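Local coordinates for malonyl CoA:acyl carrier protein malonyltransferase (Streptomyces coelicolor, PDB 1NM2), which probably catalyses the transfer of the malonyl group from malonyl-CoA to holo acyl carrier protein, a step that supplies fatty acid biosynthesis, at residues 73-77 / 304-308; 104-110 / 223-229. One frame throughout, in Å; residues are numbered along the deposited sequence.

Contact 1 (73-77 / 304-308); sequences AALGT and LDAAR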
loop_
_atom_site.group_PDB
_atom_site.type_symbol
_atom_site.label_atom_id
_atom_site.label_comp_id
_atom_site.label_asym_id
_atom_site.label_seq_id
_atom_site.Cartn_x
_atom_site.Cartn_y
_atom_site.Cartn_z
ATOM N N ALA A 73 9.169 -13.680 1.267
ATOM C CA ALA A 73 9.846 -14.786 1.930
ATOM C C ALA A 73 10.178 -15.873 0.903
ATOM O O ALA A 73 11.276 -16.417 0.903
ATOM C CB ALA A 73 8.965 -15.348 3.040
ATOM N N ALA A 74 9.225 -16.178 0.026
ATOM C CA ALA A 74 9.431 -17.184 -1.011
ATOM C C ALA A 74 10.534 -16.762 -1.982
ATOM O O ALA A 74 11.327 -17.589 -2.430
ATOM C CB ALA A 74 8.133 -17.421 -1.776
ATOM N N LEU A 75 10.575 -15.474 -2.308
ATOM C CA LEU A 75 11.581 -14.948 -3.226
ATOM C C LEU A 75 12.980 -15.038 -2.624
ATOM O O LEU A 75 13.977 -15.081 -3.348
ATOM C CB LEU A 75 11.275 -13.488 -3.569
ATOM C CG LEU A 75 12.332 -12.781 -4.420
ATOM C CD1 LEU A 75 12.443 -13.475 -5.766
ATOM C CD2 LEU A 75 11.967 -11.317 -4.597
ATOM N N GLY A 76 13.050 -15.058 -1.297
ATOM C CA GLY A 76 14.336 -15.138 -0.630
ATOM C C GLY A 76 14.700 -16.541 -0.179
ATOM O O GLY A 76 15.258 -16.724 0.903
ATOM N N THR A 77 14.383 -17.532 -1.007
ATOM C CA THR A 77 14.683 -18.927 -0.691
ATOM C C THR A 77 15.338 -19.628 -1.879
ATOM O O THR A 77 15.127 -19.248 -3.032
ATOM C CB THR A 77 13.405 -19.699 -0.299
ATOM O OG1 THR A 77 12.861 -19.146 0.907
ATOM C CG2 THR A 77 13.717 -21.173 -0.076
ATOM N N LEU A 304 8.573 -16.379 -9.583
ATOM C CA LEU A 304 9.778 -16.383 -8.751
ATOM C C LEU A 304 11.130 -16.553 -9.446
ATOM O O LEU A 304 12.077 -15.836 -9.128
ATOM C CB LEU A 304 9.628 -17.429 -7.640
ATOM C CG LEU A 304 8.553 -17.046 -6.616
ATOM C CD1 LEU A 304 8.317 -18.185 -5.637
ATOM C CD2 LEU A 304 8.987 -15.776 -5.887
ATOM N N ASP A 305 11.234 -17.498 -10.377
ATOM C CA ASP A 305 12.496 -17.707 -11.088
ATOM C C ASP A 305 12.974 -16.431 -11.776
ATOM O O ASP A 305 14.137 -16.047 -11.648
ATOM C CB ASP A 305 12.347 -18.835 -12.114
ATOM C CG ASP A 305 12.676 -20.194 -11.528
ATOM O OD1 ASP A 305 12.356 -20.419 -10.343
ATOM O OD2 ASP A 305 13.247 -21.039 -12.250
ATOM N N ALA A 306 12.076 -15.771 -12.500
ATOM C CA ALA A 306 12.423 -14.530 -13.182
ATOM C C ALA A 306 12.814 -13.467 -12.150
ATOM O O ALA A 306 13.708 -12.653 -12.387
ATOM C CB ALA A 306 11.248 -14.042 -14.018
ATOM N N ALA A 307 12.138 -13.474 -11.007
ATOM C CA ALA A 307 12.434 -12.510 -9.955
ATOM C C ALA A 307 13.831 -12.751 -9.391
ATOM O O ALA A 307 14.589 -11.808 -9.175
ATOM C CB ALA A 307 11.395 -12.611 -8.842
ATOM N N ARG A 308 14.167 -14.016 -9.149
ATOM C CA ARG A 308 15.480 -14.366 -8.613
ATOM C C ARG A 308 16.591 -13.875 -9.541
ATOM O O ARG A 308 17.627 -13.392 -9.080
ATOM C CB ARG A 308 15.608 -15.880 -8.440
ATOM C CG ARG A 308 14.539 -16.526 -7.579
ATOM C CD ARG A 308 14.687 -18.045 -7.625
ATOM N NE ARG A 308 13.496 -18.741 -7.138
ATOM C CZ ARG A 308 13.093 -18.743 -5.872
ATOM N NH1 ARG A 308 13.788 -18.086 -4.952
ATOM N NH2 ARG A 308 11.991 -19.396 -5.528
#
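Leu75 and Leu304 interlock where the C-terminal end of helix 57-75 meets the first turn of helix 304-314, a helix-to-helix packing at the periphery of the alpha/beta hydrolase-like core. The forked end of Leu304 straddles the last turn of the first helix: CD1 rests on Ala74 CB at 3.9 Å, while CD2 presses against the backbone of Leu75, 3.8 Å from its CA. Leu75 answers with its own bump. With CG anti to the backbone N (chi1 174°), it sends CD1 into the hollow between Ala307 and the stem of Arg308, where it lies 3.4 Å from Ala307 CB, tighter than usual for two carbons, and 4.1 Å from Arg308 CG. Trp21 and Leu24 extend the apolar surface beside Ala74, and Leu298 touches both Leu304 and Ala307. Arg308, its chain extended from CG to NE, brings NH1 among the carbonyl oxygens of Ala74, Leu75 and Thr77; the approach to Leu75 O, 3.4 Å from NH1, has too poor an angle for a hydrogen bond. At the guanidinium edge and in its plane, Asp305 OD1 makes a long salt bridge, 3.8 Å from Arg308 NE. Replacing Arg308 by an alanine is likely to leave these carbonyls without a nearby positive charge, Asp305 without its distant partner and one flank of Leu75 CD1 uncovered. Thr77 OG1 donates a hydrogen bond to Ala73 O at 3.2 Å.

Contact 2 (104-110 / 223-229); sequences AAVFAGV and ADPKVTY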
loop_
_atom_site.group_PDB
_atom_site.type_symbol
_atom_site.label_atom_id
_atom_site.label_comp_id
_atom_site.label_asym_id
_atom_site.label_seq_id
_atom_site.Cartn_x
_atom_site.Cartn_y
_atom_site.Cartn_z
ATOM N N ALA A 104 6.412 -3.052 3.915
ATOM C CA ALA A 104 7.785 -2.604 3.708
ATOM C C ALA A 104 8.550 -2.481 5.025
ATOM O O ALA A 104 9.771 -2.611 5.046
ATOM C CB ALA A 104 7.791 -1.262 2.977
ATOM N N ALA A 105 7.834 -2.210 6.114
ATOM C CA ALA A 105 8.465 -2.089 7.424
ATOM C C ALA A 105 9.033 -3.447 7.836
ATOM O O ALA A 105 10.045 -3.525 8.543
ATOM C CB ALA A 105 7.451 -1.607 8.458
ATOM N N VAL A 106 8.369 -4.512 7.402
ATOM C CA VAL A 106 8.820 -5.862 7.702
ATOM C C VAL A 106 10.100 -6.118 6.902
ATOM O O VAL A 106 11.096 -6.596 7.448
ATOM C CB VAL A 106 7.732 -6.916 7.338
ATOM C CG1 VAL A 106 8.253 -8.328 7.604
ATOM C CG2 VAL A 106 6.467 -6.665 8.162
ATOM N N PHE A 107 10.087 -5.775 5.615
ATOM C CA PHE A 107 11.270 -5.968 4.780
ATOM C C PHE A 107 12.490 -5.227 5.326
ATOM O O PHE A 107 13.610 -5.717 5.221
ATOM C CB PHE A 107 11.024 -5.498 3.337
ATOM C CG PHE A 107 9.859 -6.164 2.664
ATOM C CD1 PHE A 107 9.419 -7.423 3.075
ATOM C CD2 PHE A 107 9.201 -5.534 1.611
ATOM C CE1 PHE A 107 8.340 -8.040 2.447
ATOM C CE2 PHE A 107 8.120 -6.148 0.978
ATOM C CZ PHE A 107 7.691 -7.401 1.399
ATOM N N ALA A 108 12.275 -4.048 5.906
ATOM C CA ALA A 108 13.382 -3.256 6.451
ATOM C C ALA A 108 13.759 -3.661 7.873
ATOM O O ALA A 108 14.667 -3.081 8.467
ATOM C CB ALA A 108 13.036 -1.761 6.410
ATOM N N GLY A 109 13.059 -4.645 8.424
ATOM C CA GLY A 109 13.367 -5.101 9.771
ATOM C C GLY A 109 12.912 -4.177 10.884
ATOM O O GLY A 109 13.411 -4.256 12.009
ATOM N N VAL A 110 11.968 -3.295 10.580
ATOM C CA VAL A 110 11.452 -2.361 11.576
ATOM C C VAL A 110 10.491 -3.088 12.500
ATOM O O VAL A 110 10.503 -2.885 13.714
ATOM C CB VAL A 110 10.706 -1.189 10.908
ATOM C CG1 VAL A 110 10.102 -0.280 11.975
ATOM C CG2 VAL A 110 11.666 -0.404 10.022
ATOM N N ALA A 223 12.265 -1.441 15.490
ATOM C CA ALA A 223 13.712 -1.384 15.376
ATOM C C ALA A 223 14.058 -0.431 14.233
ATOM O O ALA A 223 13.221 -0.157 13.369
ATOM C CB ALA A 223 14.274 -2.768 15.084
ATOM N N ASP A 224 15.280 0.085 14.237
ATOM C CA ASP A 224 15.717 0.972 13.172
ATOM C C ASP A 224 15.773 0.170 11.880
ATOM O O ASP A 224 16.143 -1.000 11.883
ATOM C CB ASP A 224 17.098 1.552 13.495
ATOM C CG ASP A 224 17.035 2.649 14.541
ATOM O OD1 ASP A 224 18.102 3.086 15.018
ATOM O OD2 ASP A 224 15.912 3.078 14.880
ATOM N N PRO A 225 15.385 0.783 10.756
ATOM C CA PRO A 225 15.413 0.066 9.477
ATOM C C PRO A 225 16.824 -0.375 9.088
ATOM O O PRO A 225 17.776 0.393 9.212
ATOM C CB PRO A 225 14.825 1.083 8.498
ATOM C CG PRO A 225 15.205 2.403 9.106
ATOM C CD PRO A 225 14.942 2.177 10.576
ATOM N N LYS A 226 16.953 -1.615 8.624
ATOM C CA LYS A 226 18.253 -2.154 8.222
ATOM C C LYS A 226 18.487 -1.900 6.737
ATOM O O LYS A 226 19.593 -2.081 6.226
ATOM C CB LYS A 226 18.307 -3.658 8.502
ATOM C CG LYS A 226 18.083 -4.019 9.959
ATOM C CD LYS A 226 18.017 -5.529 10.154
ATOM C CE LYS A 226 17.673 -5.887 11.598
ATOM N NZ LYS A 226 17.556 -7.367 11.810
ATOM N N VAL A 227 17.423 -1.494 6.054
ATOM C CA VAL A 227 17.466 -1.191 4.632
ATOM C C VAL A 227 16.788 0.168 4.477
ATOM O O VAL A 227 15.888 0.503 5.252
ATOM C CB VAL A 227 16.680 -2.237 3.814
ATOM C CG1 VAL A 227 16.865 -1.980 2.331
ATOM C CG2 VAL A 227 17.139 -3.643 4.182
ATOM N N THR A 228 17.219 0.948 3.491
ATOM C CA THR A 228 16.637 2.266 3.260
ATOM C C THR A 228 15.116 2.161 3.146
ATOM O O THR A 228 14.597 1.414 2.317
ATOM C CB THR A 228 17.201 2.896 1.978
ATOM O OG1 THR A 228 18.630 2.979 2.078
ATOM C CG2 THR A 228 16.632 4.295 1.782
ATOM N N TYR A 229 14.412 2.910 3.989
ATOM C CA TYR A 229 12.950 2.901 4.009
ATOM C C TYR A 229 12.400 4.241 3.504
ATOM O O TYR A 229 12.614 5.279 4.130
ATOM C CB TYR A 229 12.465 2.644 5.441
ATOM C CG TYR A 229 10.963 2.557 5.581
ATOM C CD1 TYR A 229 10.303 1.333 5.496
ATOM C CD2 TYR A 229 10.197 3.710 5.765
ATOM C CE1 TYR A 229 8.913 1.258 5.591
ATOM C CE2 TYR A 229 8.814 3.646 5.856
ATOM C CZ TYR A 229 8.180 2.420 5.768
ATOM O OH TYR A 229 6.808 2.365 5.836
#
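Ala108 O accepts a hydrogen bond from Lys226 N at 2.7 Å, nearly straight at 175° and in the carbonyl plane, tying the end of helix 100-107 to the loop that leads into edge strand 228-229 of the parallel sheet. This helix follows the probable nucleophile elbow (GxSxG), which Ala104 lies near without touching, and closes in a Schellman motif at Gly109, whose positive phi suits glycine. The inner side is the more buried. Ala108 CB sits 4.0 Å from Pro225 CB and also faces Val227, and Tyr229, with CG anti to its own N (chi1 -178°), brings its ring edge to the helix backbone, CE1 lying 3.7 Å from Ala105 N. The tyrosine OH is bonded to Glu101 O. Val110 and Pro225 lie side by side, with Val110 CG2 3.8 Å from Pro225 CB. The outer side is looser: Lys226 extends its chain along an exposed border, and Asp224 points away, its OD2 hydrogen-bonded to Gly241 N. Both bonds across the contact, the second from Ala223 N to a lone pair of Val110 O at 2.9 Å, join main-chain atoms, which implies that the polar link depends on backbone course, at the cost of a buried, partnerless Val227 N.

Both contacts involve the C-terminal end of a helix, but with different means. Contact 1 sets helix 57-75 against another helix near the molecular periphery, its centre about 21 Å from the centre of the chain; contact 2, its centre about 15 Å from the centre of the chain, sets helix 100-107 against an irregular loop and an edge strand. Each is partly buried. In contact 1 the polar element is a charged side chain among helix-end carbonyls, whereas contact 2 is joined by backbone hydrogen bonds around the Schellman motif at Gly109. Their centres lie about 19 Å apart and they do not touch, yet Val106 and Phe107 pack on Ile69 and Ala72, so helix 57-75 connects the two regions.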